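Protein yhhW (Escherichia coli, PDB 1TQ5) cleaves quercetin with molecular oxygen in vitro as a metal-dependent dioxygenase of the pirin family, although its physiological role is unknown. Local coordinates at residues G16-W21 against N44-E49; G71-Q76 against E110-Y115; S38-I43 against I117-E122; W165-D170 against I213-D218. All blocks are in the same frame, centred on the assembly; numbering follows the deposited sequence.

Interaction 1. Residues G16-W21 against N44-E49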
loop_
_atom_site.group_PDB
_atom_site.type_symbol
_atom_site.label_atom_id
_atom_site.label_comp_id
_atom_site.label_asym_id
_atom_site.label_seq_id
_atom_site.Cartn_x
_atom_site.Cartn_y
_atom_site.Cartn_z
ATOM N N GLY A 16 -20.186 -5.027 -7.562
ATOM C CA GLY A 16 -20.253 -6.344 -8.165
ATOM C C GLY A 16 -18.922 -6.759 -8.763
ATOM O O GLY A 16 -18.278 -7.680 -8.262
ATOM N N TRP A 17 -18.501 -6.078 -9.827
ATOM C CA TRP A 17 -17.235 -6.394 -10.484
ATOM C C TRP A 17 -16.065 -5.976 -9.597
ATOM O O TRP A 17 -14.983 -6.557 -9.656
ATOM C CB TRP A 17 -17.134 -5.672 -11.828
ATOM C CG TRP A 17 -17.128 -4.179 -11.713
ATOM C CD1 TRP A 17 -18.214 -3.362 -11.549
ATOM C CD2 TRP A 17 -15.981 -3.322 -11.733
ATOM N NE1 TRP A 17 -17.811 -2.047 -11.468
ATOM C CE2 TRP A 17 -16.446 -1.996 -11.576
ATOM C CE3 TRP A 17 -14.604 -3.546 -11.869
ATOM C CZ2 TRP A 17 -15.580 -0.897 -11.551
ATOM C CZ3 TRP A 17 -13.744 -2.452 -11.844
ATOM C CH2 TRP A 17 -14.237 -1.144 -11.686
ATOM N N LEU A 18 -16.297 -4.953 -8.785
ATOM C CA LEU A 18 -15.292 -4.441 -7.864
ATOM C C LEU A 18 -15.899 -4.270 -6.475
ATOM O O LEU A 18 -17.001 -3.734 -6.328
ATOM C CB LEU A 18 -14.771 -3.084 -8.342
ATOM C CG LEU A 18 -13.889 -2.332 -7.340
ATOM C CD1 LEU A 18 -12.541 -3.027 -7.213
ATOM C CD2 LEU A 18 -13.701 -0.904 -7.799
ATOM N N ASP A 19 -15.174 -4.740 -5.467
ATOM C CA ASP A 19 -15.575 -4.620 -4.068
ATOM C C ASP A 19 -14.361 -3.940 -3.427
ATOM O O ASP A 19 -13.288 -4.535 -3.336
ATOM C CB ASP A 19 -15.794 -6.000 -3.451
ATOM C CG ASP A 19 -16.294 -5.923 -2.026
ATOM O OD1 ASP A 19 -17.453 -5.500 -1.830
ATOM O OD2 ASP A 19 -15.533 -6.278 -1.101
ATOM N N SER A 20 -14.534 -2.702 -2.976
ATOM C CA SER A 20 -13.419 -1.943 -2.427
ATOM C C SER A 20 -13.584 -1.381 -1.010
ATOM O O SER A 20 -14.617 -0.809 -0.666
ATOM C CB SER A 20 -13.105 -0.799 -3.407
ATOM O OG SER A 20 -11.953 -0.062 -3.034
ATOM N N TRP A 21 -12.555 -1.559 -0.186
ATOM C CA TRP A 21 -12.558 -1.017 1.167
ATOM C C TRP A 21 -11.542 0.122 1.166
ATOM O O TRP A 21 -10.385 -0.071 0.799
ATOM C CB TRP A 21 -12.176 -2.088 2.191
ATOM C CG TRP A 21 -13.202 -3.169 2.276
ATOM C CD1 TRP A 21 -13.364 -4.221 1.415
ATOM C CD2 TRP A 21 -14.272 -3.258 3.224
ATOM N NE1 TRP A 21 -14.472 -4.957 1.770
ATOM C CE2 TRP A 21 -15.047 -4.389 2.876
ATOM C CE3 TRP A 21 -14.654 -2.491 4.333
ATOM C CZ2 TRP A 21 -16.182 -4.771 3.600
ATOM C CZ3 TRP A 21 -15.785 -2.871 5.053
ATOM C CH2 TRP A 21 -16.534 -4.002 4.682
ATOM N N ASN A 44 -6.531 1.312 -0.915
ATOM C CA ASN A 44 -7.755 0.650 -1.283
ATOM C C ASN A 44 -7.509 -0.848 -1.357
ATOM O O ASN A 44 -6.560 -1.312 -1.991
ATOM C CB ASN A 44 -8.275 1.172 -2.624
ATOM C CG ASN A 44 -8.815 2.588 -2.528
ATOM O OD1 ASN A 44 -9.168 3.053 -1.443
ATOM N ND2 ASN A 44 -8.894 3.275 -3.665
ATOM N N ASP A 45 -8.364 -1.583 -0.663
ATOM C CA ASP A 45 -8.315 -3.037 -0.604
ATOM C C ASP A 45 -9.347 -3.469 -1.641
ATOM O O ASP A 45 -10.540 -3.500 -1.344
ATOM C CB ASP A 45 -8.743 -3.476 0.798
ATOM C CG ASP A 45 -8.572 -4.962 1.033
ATOM O OD1 ASP A 45 -8.786 -5.751 0.085
ATOM O OD2 ASP A 45 -8.245 -5.336 2.184
ATOM N N ASP A 46 -8.892 -3.791 -2.850
ATOM C CA ASP A 46 -9.806 -4.163 -3.936
ATOM C C ASP A 46 -9.871 -5.632 -4.327
ATOM O O ASP A 46 -8.859 -6.327 -4.397
ATOM C CB ASP A 46 -9.485 -3.378 -5.218
ATOM C CG ASP A 46 -9.437 -1.878 -5.002
ATOM O OD1 ASP A 46 -10.179 -1.376 -4.138
ATOM O OD2 ASP A 46 -8.664 -1.202 -5.717
ATOM N N VAL A 47 -11.083 -6.084 -4.613
ATOM C CA VAL A 47 -11.320 -7.451 -5.055
ATOM C C VAL A 47 -12.078 -7.311 -6.366
ATOM O O VAL A 47 -13.187 -6.758 -6.403
ATOM C CB VAL A 47 -12.157 -8.233 -4.037
ATOM C CG1 VAL A 47 -12.629 -9.533 -4.647
ATOM C CG2 VAL A 47 -11.322 -8.505 -2.797
ATOM N N ILE A 48 -11.467 -7.807 -7.437
ATOM C CA ILE A 48 -12.026 -7.709 -8.774
ATOM C C ILE A 48 -12.421 -9.048 -9.390
ATOM O O ILE A 48 -11.664 -10.012 -9.352
ATOM C CB ILE A 48 -11.017 -7.010 -9.713
ATOM C CG1 ILE A 48 -10.713 -5.607 -9.176
ATOM C CG2 ILE A 48 -11.567 -6.944 -11.143
ATOM C CD1 ILE A 48 -9.669 -4.856 -9.982
ATOM N N GLU A 49 -13.613 -9.066 -9.978
ATOM C CA GLU A 49 -14.191 -10.236 -10.633
ATOM C C GLU A 49 -13.381 -10.661 -11.863
ATOM O O GLU A 49 -12.775 -9.832 -12.533
ATOM C CB GLU A 49 -15.624 -9.886 -11.048
ATOM C CG GLU A 49 -16.436 -10.989 -11.671
ATOM C CD GLU A 49 -17.680 -10.432 -12.332
ATOM O OE1 GLU A 49 -18.065 -9.300 -11.970
ATOM O OE2 GLU A 49 -18.271 -11.109 -13.200
HETATM O O HOH W 1 -15.929 -8.043 -6.953
#
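Gly16 O lies 4.1 Å from Glu49 OE1, and a water bridges it to Val47 O. Trp17 O accepts a nearly straight bond from Glu49 N at 2.9 Å (N-H...O 169°). The extended Glu49 side chain lies beside Trp17, with OE1 3.4 Å from Trp17 CA. Leu18 sends CD1 obliquely across to Asp46 CB and Ile48 CG1, both at 3.7 Å. Phe54 of strand 53-59 touches both Leu18 and Ile48. From Leu18 to Trp21 the segments are antiparallel neighbours in the large sheet of the N-terminal cupin domain, with hydrogen-bonded and non-hydrogen-bonded pairs alternating. Asp19 makes a hydrogen-bonded pair with Val47, giving and accepting at 3.0 Å each way. Ser20 lies on the same face as Leu18. Its OG is anti to the backbone N (chi1 -175°) and donates to Asp46 OD1; the modelled distance, 2.5 Å, is very short and its exact value doubtful. Trp21 makes a second hydrogen-bonded pair, with Asp45, and the two CB atoms are 4.0 Å apart. The carboxylate of Asp45 is held from outside, by His113 and by a salt bridge to Arg10. The Trp21 ring stacks on His12, and its NE1 makes a weak bond to Asp19 OD2.

Interaction 2. Residues G71-Q76 against E110-Y115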
loop_
_atom_site.group_PDB
_atom_site.type_symbol
_atom_site.label_atom_id
_atom_site.label_comp_id
_atom_site.label_asym_id
_atom_site.label_seq_id
_atom_site.Cartn_x
_atom_site.Cartn_y
_atom_site.Cartn_z
ATOM N N GLY A 71 -4.367 -13.931 -7.171
ATOM C CA GLY A 71 -4.681 -13.838 -8.582
ATOM C C GLY A 71 -3.619 -13.125 -9.405
ATOM O O GLY A 71 -2.430 -13.133 -9.070
ATOM N N THR A 72 -4.058 -12.503 -10.493
ATOM C CA THR A 72 -3.156 -11.792 -11.381
ATOM C C THR A 72 -3.806 -10.505 -11.874
ATOM O O THR A 72 -5.023 -10.434 -12.022
ATOM C CB THR A 72 -2.809 -12.655 -12.623
ATOM O OG1 THR A 72 -2.357 -13.950 -12.204
ATOM C CG2 THR A 72 -1.707 -11.989 -13.450
ATOM N N VAL A 73 -2.990 -9.485 -12.116
ATOM C CA VAL A 73 -3.490 -8.224 -12.636
ATOM C C VAL A 73 -2.695 -7.867 -13.885
ATOM O O VAL A 73 -1.482 -8.074 -13.942
ATOM C CB VAL A 73 -3.363 -7.076 -11.613
ATOM C CG1 VAL A 73 -1.902 -6.807 -11.296
ATOM C CG2 VAL A 73 -4.037 -5.823 -12.165
ATOM N N GLU A 74 -3.391 -7.349 -14.890
ATOM C CA GLU A 74 -2.764 -6.947 -16.142
ATOM C C GLU A 74 -2.752 -5.420 -16.236
ATOM O O GLU A 74 -3.799 -4.772 -16.160
ATOM C CB GLU A 74 -3.538 -7.524 -17.324
ATOM C CG GLU A 74 -3.033 -7.058 -18.684
ATOM C CD GLU A 74 -2.079 -8.042 -19.329
ATOM O OE1 GLU A 74 -2.485 -9.204 -19.547
ATOM O OE2 GLU A 74 -0.928 -7.651 -19.623
ATOM N N HIS A 75 -1.564 -4.852 -16.403
ATOM C CA HIS A 75 -1.420 -3.409 -16.506
ATOM C C HIS A 75 -1.178 -2.937 -17.941
ATOM O O HIS A 75 -0.472 -3.588 -18.712
ATOM C CB HIS A 75 -0.272 -2.943 -15.604
ATOM C CG HIS A 75 0.170 -1.537 -15.853
ATOM N ND1 HIS A 75 1.008 -1.192 -16.892
ATOM C CD2 HIS A 75 -0.105 -0.385 -15.194
ATOM C CE1 HIS A 75 1.233 0.109 -16.862
ATOM N NE2 HIS A 75 0.567 0.622 -15.842
ATOM N N GLN A 76 -1.779 -1.798 -18.280
ATOM C CA GLN A 76 -1.635 -1.178 -19.594
ATOM C C GLN A 76 -1.631 0.335 -19.381
ATOM O O GLN A 76 -2.470 0.864 -18.649
ATOM C CB GLN A 76 -2.798 -1.580 -20.504
ATOM C CG GLN A 76 -2.776 -3.046 -20.921
ATOM C CD GLN A 76 -4.048 -3.478 -21.623
ATOM O OE1 GLN A 76 -4.430 -2.918 -22.651
ATOM N NE2 GLN A 76 -4.711 -4.485 -21.070
ATOM N N GLU A 110 -10.858 -16.781 -12.271
ATOM C CA GLU A 110 -10.349 -16.543 -10.919
ATOM C C GLU A 110 -10.362 -15.057 -10.549
ATOM O O GLU A 110 -10.052 -14.205 -11.380
ATOM C CB GLU A 110 -8.927 -17.095 -10.816
ATOM C CG GLU A 110 -8.401 -17.253 -9.402
ATOM C CD GLU A 110 -6.983 -17.790 -9.376
ATOM O OE1 GLU A 110 -6.745 -18.856 -9.985
ATOM O OE2 GLU A 110 -6.111 -17.149 -8.747
ATOM N N ARG A 111 -10.716 -14.751 -9.301
ATOM C CA ARG A 111 -10.776 -13.363 -8.851
ATOM C C ARG A 111 -9.405 -12.747 -8.593
ATOM O O ARG A 111 -8.388 -13.449 -8.503
ATOM C CB ARG A 111 -11.614 -13.244 -7.574
ATOM C CG ARG A 111 -10.955 -13.822 -6.341
ATOM C CD ARG A 111 -11.753 -13.501 -5.076
ATOM N NE ARG A 111 -11.065 -14.003 -3.893
ATOM C CZ ARG A 111 -11.388 -13.700 -2.642
ATOM N NH1 ARG A 111 -10.693 -14.223 -1.641
ATOM N NH2 ARG A 111 -12.396 -12.876 -2.389
ATOM N N LEU A 112 -9.389 -11.425 -8.480
ATOM C CA LEU A 112 -8.165 -10.687 -8.219
ATOM C C LEU A 112 -8.315 -9.902 -6.920
ATOM O O LEU A 112 -9.318 -9.231 -6.702
ATOM C CB LEU A 112 -7.867 -9.733 -9.379
ATOM C CG LEU A 112 -6.833 -8.617 -9.174
ATOM C CD1 LEU A 112 -5.450 -9.193 -8.930
ATOM C CD2 LEU A 112 -6.826 -7.723 -10.413
ATOM N N HIS A 113 -7.318 -10.005 -6.052
ATOM C CA HIS A 113 -7.334 -9.285 -4.786
ATOM C C HIS A 113 -6.051 -8.473 -4.686
ATOM O O HIS A 113 -4.949 -9.030 -4.714
ATOM C CB HIS A 113 -7.428 -10.267 -3.622
ATOM C CG HIS A 113 -7.583 -9.610 -2.290
ATOM N ND1 HIS A 113 -7.578 -10.317 -1.109
ATOM C CD2 HIS A 113 -7.752 -8.309 -1.950
ATOM C CE1 HIS A 113 -7.737 -9.482 -0.098
ATOM N NE2 HIS A 113 -7.846 -8.257 -0.582
ATOM N N LEU A 114 -6.184 -7.155 -4.577
ATOM C CA LEU A 114 -5.007 -6.306 -4.490
ATOM C C LEU A 114 -5.173 -5.054 -3.643
ATOM O O LEU A 114 -6.287 -4.650 -3.301
ATOM C CB LEU A 114 -4.563 -5.890 -5.895
ATOM C CG LEU A 114 -5.558 -5.086 -6.744
ATOM C CD1 LEU A 114 -5.775 -3.715 -6.141
ATOM C CD2 LEU A 114 -5.027 -4.945 -8.154
ATOM N N TYR A 115 -4.036 -4.460 -3.295
ATOM C CA TYR A 115 -4.005 -3.209 -2.558
ATOM C C TYR A 115 -3.581 -2.159 -3.576
ATOM O O TYR A 115 -2.629 -2.369 -4.321
ATOM C CB TYR A 115 -2.963 -3.233 -1.435
ATOM C CG TYR A 115 -3.481 -3.678 -0.086
ATOM C CD1 TYR A 115 -3.149 -4.927 0.433
ATOM C CD2 TYR A 115 -4.284 -2.836 0.685
ATOM C CE1 TYR A 115 -3.601 -5.329 1.693
ATOM C CE2 TYR A 115 -4.744 -3.228 1.945
ATOM C CZ TYR A 115 -4.395 -4.478 2.442
ATOM O OH TYR A 115 -4.832 -4.871 3.690
HETATM O O HOH W 2 -6.709 -13.202 -11.146
#
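The flat group at this contact is the peptide carbonyl of Thr72, with Leu112 lying over one of its faces. Leu112 CD1 is 3.4 Å from Thr72 O and 3.6 Å from Thr72 C, above the plane of the group. Leu112 CD2 is on the same side, farther out past the oxygen, and continues to Val73 CB at 3.7 Å. Val73 CG2 is anti to the backbone N and meets Leu114 CD2 at 4.2 Å. Strand 72-77 belongs to the four-stranded sheet of the N-terminal cupin domain, and strand 112-119 to the seven-stranded sheet. The short strand segments cross at 69° and are joined here by apolar side chains. Val73 also touches Val68, and its side chain is about 4 Å from that of Glu103, a probable metal ligand by similarity. Gly71 has a positive phi of 87°, and its CA comes close to the other backbone, 3.7 Å from Arg111 O. Glu110 OE2 also reaches Gly71 CA. A water accepts from Thr72 N at 2.8 Å and lies 3.1 Å from Arg111 O, to which it can donate.

Interaction 3. Residues S38-I43 against I117-E122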
loop_
_atom_site.group_PDB
_atom_site.type_symbol
_atom_site.label_atom_id
_atom_site.label_comp_id
_atom_site.label_asym_id
_atom_site.label_seq_id
_atom_site.Cartn_x
_atom_site.Cartn_y
_atom_site.Cartn_z
ATOM N N SER A 38 0.111 11.777 6.182
ATOM C CA SER A 38 1.354 12.309 5.625
ATOM C C SER A 38 1.289 12.150 4.103
ATOM O O SER A 38 0.278 12.498 3.492
ATOM C CB SER A 38 2.571 11.569 6.194
ATOM O OG SER A 38 3.783 12.131 5.706
ATOM N N ALA A 39 2.349 11.620 3.494
ATOM C CA ALA A 39 2.377 11.427 2.041
ATOM C C ALA A 39 1.492 10.258 1.585
ATOM O O ALA A 39 1.242 10.087 0.390
ATOM C CB ALA A 39 3.810 11.208 1.568
ATOM N N LEU A 40 1.026 9.454 2.534
ATOM C CA LEU A 40 0.163 8.318 2.209
ATOM C C LEU A 40 -1.261 8.839 2.060
ATOM O O LEU A 40 -1.900 9.225 3.038
ATOM C CB LEU A 40 0.234 7.269 3.319
ATOM C CG LEU A 40 -0.488 5.946 3.064
ATOM C CD1 LEU A 40 0.004 5.326 1.759
ATOM C CD2 LEU A 40 -0.249 5.011 4.238
ATOM N N ARG A 41 -1.758 8.847 0.830
ATOM C CA ARG A 41 -3.083 9.375 0.566
ATOM C C ARG A 41 -4.188 8.348 0.356
ATOM O O ARG A 41 -5.334 8.588 0.729
ATOM C CB ARG A 41 -3.025 10.308 -0.652
ATOM C CG ARG A 41 -2.134 11.542 -0.466
ATOM C CD ARG A 41 -2.519 12.310 0.791
ATOM N NE ARG A 41 -1.857 13.606 0.881
ATOM C CZ ARG A 41 -2.102 14.632 0.070
ATOM N NH1 ARG A 41 -2.999 14.517 -0.902
ATOM N NH2 ARG A 41 -1.450 15.777 0.231
ATOM N N VAL A 42 -3.848 7.207 -0.231
ATOM C CA VAL A 42 -4.849 6.184 -0.515
ATOM C C VAL A 42 -4.387 4.744 -0.255
ATOM O O VAL A 42 -3.245 4.381 -0.542
ATOM C CB VAL A 42 -5.289 6.264 -2.000
ATOM C CG1 VAL A 42 -6.375 5.246 -2.291
ATOM C CG2 VAL A 42 -5.772 7.672 -2.337
ATOM N N ILE A 43 -5.286 3.945 0.317
ATOM C CA ILE A 43 -5.055 2.521 0.546
ATOM C C ILE A 43 -6.396 1.872 0.278
ATOM O O ILE A 43 -7.308 1.904 1.117
ATOM C CB ILE A 43 -4.634 2.150 1.992
ATOM C CG1 ILE A 43 -3.166 2.486 2.234
ATOM C CG2 ILE A 43 -4.793 0.636 2.199
ATOM C CD1 ILE A 43 -2.870 3.939 2.216
ATOM N N ILE A 117 -2.253 1.502 -3.611
ATOM C CA ILE A 117 -1.685 2.546 -2.762
ATOM C C ILE A 117 -1.280 3.810 -3.527
ATOM O O ILE A 117 -0.618 3.724 -4.557
ATOM C CB ILE A 117 -0.432 2.007 -2.041
ATOM C CG1 ILE A 117 -0.746 0.656 -1.381
ATOM C CG2 ILE A 117 0.068 3.021 -1.027
ATOM C CD1 ILE A 117 -1.870 0.705 -0.378
ATOM N N TRP A 118 -1.663 4.979 -3.015
ATOM C CA TRP A 118 -1.305 6.251 -3.648
ATOM C C TRP A 118 -0.407 7.054 -2.721
ATOM O O TRP A 118 -0.741 7.283 -1.556
ATOM C CB TRP A 118 -2.543 7.093 -3.964
ATOM C CG TRP A 118 -3.418 6.573 -5.071
ATOM C CD1 TRP A 118 -3.535 5.276 -5.494
ATOM C CD2 TRP A 118 -4.377 7.325 -5.821
ATOM N NE1 TRP A 118 -4.512 5.178 -6.455
ATOM C CE2 TRP A 118 -5.045 6.420 -6.674
ATOM C CE3 TRP A 118 -4.741 8.678 -5.849
ATOM C CZ2 TRP A 118 -6.061 6.824 -7.549
ATOM C CZ3 TRP A 118 -5.751 9.080 -6.717
ATOM C CH2 TRP A 118 -6.399 8.153 -7.555
ATOM N N ILE A 119 0.733 7.486 -3.245
ATOM C CA ILE A 119 1.679 8.268 -2.468
ATOM C C ILE A 119 1.954 9.598 -3.159
ATOM O O ILE A 119 2.346 9.634 -4.324
ATOM C CB ILE A 119 2.993 7.492 -2.284
ATOM C CG1 ILE A 119 2.726 6.255 -1.424
ATOM C CG2 ILE A 119 4.060 8.385 -1.631
ATOM C CD1 ILE A 119 3.889 5.300 -1.353
HETATM N N MSE A 120 1.728 10.695 -2.446
HETATM C CA MSE A 120 1.970 12.012 -3.019
HETATM C C MSE A 120 3.458 12.213 -3.267
HETATM O O MSE A 120 4.270 12.036 -2.369
HETATM C CB MSE A 120 1.475 13.116 -2.086
HETATM C CG MSE A 120 1.880 14.502 -2.556
HETATM SE SE MSE A 120 1.372 15.827 -1.460
HETATM C CE MSE A 120 -0.058 16.463 -2.360
ATOM N N PRO A 121 3.834 12.582 -4.497
ATOM C CA PRO A 121 5.255 12.792 -4.776
ATOM C C PRO A 121 5.690 14.134 -4.195
ATOM O O PRO A 121 4.957 15.119 -4.290
ATOM C CB PRO A 121 5.306 12.764 -6.299
ATOM C CG PRO A 121 3.999 13.406 -6.677
ATOM C CD PRO A 121 3.020 12.761 -5.714
ATOM N N GLU A 122 6.865 14.175 -3.580
ATOM C CA GLU A 122 7.343 15.423 -3.001
ATOM C C GLU A 122 7.725 16.381 -4.118
ATOM O O GLU A 122 7.800 17.594 -3.915
ATOM C CB GLU A 122 8.533 15.169 -2.070
ATOM C CG GLU A 122 9.744 14.522 -2.714
ATOM C CD GLU A 122 10.821 14.193 -1.693
ATOM O OE1 GLU A 122 11.231 15.107 -0.945
ATOM O OE2 GLU A 122 11.257 13.024 -1.636
#
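Val42 and Trp118 form a hydrogen-bonded pair between neighbouring antiparallel strands of the N-terminal cupin sheet. The pair is part of a classic beta bulge, in which Arg41 and Val42 both face Trp118. The paired side chains lie side by side and point the same way, with Val42 CB 3.5 Å from Trp118 CB. Val42 CG2 sits over one face of the indole, 3.4 Å above the plane and offset toward the rim. The bulge gives Trp118 O two donors, Arg41 N at 3.0 Å and, weakly, Val42 N at 3.4 Å. Trp118 N returns a bond to Val42 O. Arg41 takes a helical psi of -33°, which fits the extra residue. Beyond the bulge Met120, modelled as selenomethionine, bonds Ala39 O through its N at 2.9 Å. The Arg41 and Met120 side chains cross obliquely, SE 3.3 Å from Arg41 NH2. On the other face Leu40 CD1 packs on Ile117 CG2, and Phe226 of the second domain touches both residues. Ile117 CD1 meets Ile43 CG1 at 3.4 Å, tighter than usual contact. Further out, the Trp118 ring meets that of His59, a cadmium ligand, at about 90°. Met120 O accepts from Gln158 NE2.

Interaction 4. Residues W165-D170 against I213-D218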
loop_
_atom_site.group_PDB
_atom_site.type_symbol
_atom_site.label_atom_id
_atom_site.label_comp_id
_atom_site.label_asym_id
_atom_site.label_seq_id
_atom_site.Cartn_x
_atom_site.Cartn_y
_atom_site.Cartn_z
ATOM N N TRP A 165 7.004 -6.771 5.893
ATOM C CA TRP A 165 7.535 -7.500 7.034
ATOM C C TRP A 165 6.800 -8.812 7.300
ATOM O O TRP A 165 5.636 -8.809 7.707
ATOM C CB TRP A 165 7.432 -6.605 8.273
ATOM C CG TRP A 165 8.569 -6.716 9.236
ATOM C CD1 TRP A 165 9.271 -7.842 9.561
ATOM C CD2 TRP A 165 9.111 -5.661 10.037
ATOM N NE1 TRP A 165 10.217 -7.554 10.515
ATOM C CE2 TRP A 165 10.141 -6.222 10.826
ATOM C CE3 TRP A 165 8.828 -4.296 10.167
ATOM C CZ2 TRP A 165 10.889 -5.462 11.731
ATOM C CZ3 TRP A 165 9.572 -3.539 11.068
ATOM C CH2 TRP A 165 10.591 -4.128 11.837
ATOM N N ALA A 166 7.476 -9.932 7.068
ATOM C CA ALA A 166 6.872 -11.234 7.325
ATOM C C ALA A 166 7.366 -11.696 8.693
ATOM O O ALA A 166 8.568 -11.725 8.946
ATOM C CB ALA A 166 7.276 -12.235 6.246
ATOM N N LEU A 167 6.437 -12.040 9.579
ATOM C CA LEU A 167 6.802 -12.485 10.921
ATOM C C LEU A 167 6.152 -13.808 11.291
ATOM O O LEU A 167 4.961 -14.009 11.076
ATOM C CB LEU A 167 6.402 -11.437 11.964
ATOM C CG LEU A 167 7.073 -10.064 11.923
ATOM C CD1 LEU A 167 6.478 -9.196 13.013
ATOM C CD2 LEU A 167 8.574 -10.201 12.118
ATOM N N LEU A 168 6.949 -14.708 11.850
ATOM C CA LEU A 168 6.447 -16.003 12.281
ATOM C C LEU A 168 5.812 -15.807 13.651
ATOM O O LEU A 168 6.042 -14.791 14.308
ATOM C CB LEU A 168 7.597 -17.010 12.380
ATOM C CG LEU A 168 8.292 -17.352 11.062
ATOM C CD1 LEU A 168 9.557 -18.151 11.339
ATOM C CD2 LEU A 168 7.334 -18.125 10.166
ATOM N N LYS A 169 5.016 -16.776 14.081
ATOM C CA LYS A 169 4.363 -16.699 15.378
ATOM C C LYS A 169 5.411 -16.510 16.476
ATOM O O LYS A 169 6.497 -17.088 16.413
ATOM C CB LYS A 169 3.561 -17.977 15.628
ATOM C CG LYS A 169 2.734 -17.967 16.902
ATOM C CD LYS A 169 1.925 -19.247 17.029
ATOM C CE LYS A 169 1.025 -19.217 18.258
ATOM N NZ LYS A 169 0.271 -20.494 18.425
ATOM N N ASP A 170 5.084 -15.689 17.468
ATOM C CA ASP A 170 5.981 -15.408 18.588
ATOM C C ASP A 170 7.256 -14.648 18.223
ATOM O O ASP A 170 8.152 -14.494 19.056
ATOM C CB ASP A 170 6.354 -16.706 19.311
ATOM C CG ASP A 170 5.232 -17.229 20.194
ATOM O OD1 ASP A 170 4.135 -17.517 19.670
ATOM O OD2 ASP A 170 5.451 -17.351 21.419
ATOM N N ILE A 213 9.183 1.366 16.950
ATOM C CA ILE A 213 7.993 0.571 16.686
ATOM C C ILE A 213 8.315 -0.856 17.104
ATOM O O ILE A 213 9.229 -1.476 16.555
ATOM C CB ILE A 213 7.626 0.585 15.183
ATOM C CG1 ILE A 213 7.298 2.012 14.732
ATOM C CG2 ILE A 213 6.460 -0.350 14.920
ATOM C CD1 ILE A 213 6.105 2.629 15.419
ATOM N N SER A 214 7.585 -1.362 18.092
ATOM C CA SER A 214 7.782 -2.724 18.587
ATOM C C SER A 214 6.662 -3.578 18.037
ATOM O O SER A 214 5.486 -3.265 18.207
ATOM C CB SER A 214 7.747 -2.769 20.116
ATOM O OG SER A 214 8.809 -2.016 20.675
ATOM N N ILE A 215 7.033 -4.666 17.381
ATOM C CA ILE A 215 6.051 -5.541 16.789
ATOM C C ILE A 215 6.205 -6.974 17.288
ATOM O O ILE A 215 7.309 -7.518 17.323
ATOM C CB ILE A 215 6.178 -5.498 15.252
ATOM C CG1 ILE A 215 5.035 -6.264 14.594
ATOM C CG2 ILE A 215 7.519 -6.075 14.830
ATOM C CD1 ILE A 215 5.041 -6.139 13.068
ATOM N N HIS A 216 5.091 -7.565 17.701
ATOM C CA HIS A 216 5.069 -8.944 18.169
ATOM C C HIS A 216 3.992 -9.676 17.375
ATOM O O HIS A 216 2.859 -9.206 17.277
ATOM C CB HIS A 216 4.753 -9.002 19.669
ATOM C CG HIS A 216 4.620 -10.393 20.201
ATOM N ND1 HIS A 216 3.471 -11.142 20.047
ATOM C CD2 HIS A 216 5.508 -11.192 20.842
ATOM C CE1 HIS A 216 3.657 -12.341 20.570
ATOM N NE2 HIS A 216 4.885 -12.396 21.058
ATOM N N ALA A 217 4.345 -10.821 16.797
ATOM C CA ALA A 217 3.385 -11.591 16.007
ATOM C C ALA A 217 2.696 -12.669 16.841
ATOM O O ALA A 217 3.345 -13.581 17.354
ATOM C CB ALA A 217 4.085 -12.223 14.811
ATOM N N ASP A 218 1.375 -12.561 16.965
ATOM C CA ASP A 218 0.597 -13.521 17.739
ATOM C C ASP A 218 0.336 -14.778 16.906
ATOM O O ASP A 218 -0.050 -15.824 17.432
ATOM C CB ASP A 218 -0.722 -12.879 18.185
ATOM C CG ASP A 218 -0.512 -11.534 18.870
ATOM O OD1 ASP A 218 0.268 -11.470 19.847
ATOM O OD2 ASP A 218 -1.127 -10.537 18.431
HETATM O O HOH W 3 7.017 -13.878 21.784
HETATM O O HOH W 4 4.860 -15.004 22.290
#
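The outer torsions of Leu167 and Ile215 are both extended, and their tips meet. Here the two sheets of the C-terminal cupin domain face each other, strand 161-167 in one and strand 213-217 in the other. Leu167 has CG anti to the carbonyl carbon (chi1 -64°), and chi2 then carries CD1 straight on. Ile215 has CG1 anti to the backbone N (chi1 -172°) with CD1 again extended. The two CD1 atoms are 3.4 Å apart, tighter than usual contact. Val223 and Ile194 also touch Ile215. Next along, Ala217 CB fits against Leu167 CB at 3.8 Å and Leu168 O at 3.3 Å. The chain after strand 161-167 then turns across the end of strand 213-217. Asp170 has a left-handed backbone (phi 66°), and its N donates to Ala217 O at 2.7 Å. The extended Lys169 side chain runs past Asp218 O, with CG 3.6 Å away. Its own backbone N is bound by Asp220. At the outer side His216 ND1 makes a weak bond to Asp218 OD1. Two waters lie in the plane of the imidazole at its edge. One lies 2.7 Å from His216 NE2 and donates to Asp170 O.

From the N terminus, interaction 1 comes first. It closes the loop between residues 21 and 44 and pairs strands 18-22 and 40-48. Interaction 3 starts just before the second segment of interaction 1, so the two cross and share strand 40-48. It spans 73 residues before pairing that strand with 112-119. Interaction 2 falls within this span and ties the four-stranded sheet to strand 112-119. Interactions 1 and 2 touch directly, through a probable hydrogen bond from Ile48 N to Leu112 O, among others. All three belong to the N-terminal cupin domain. Interaction 4 follows in series and joins the two sheets of the C-terminal cupin domain. It touches none of the others.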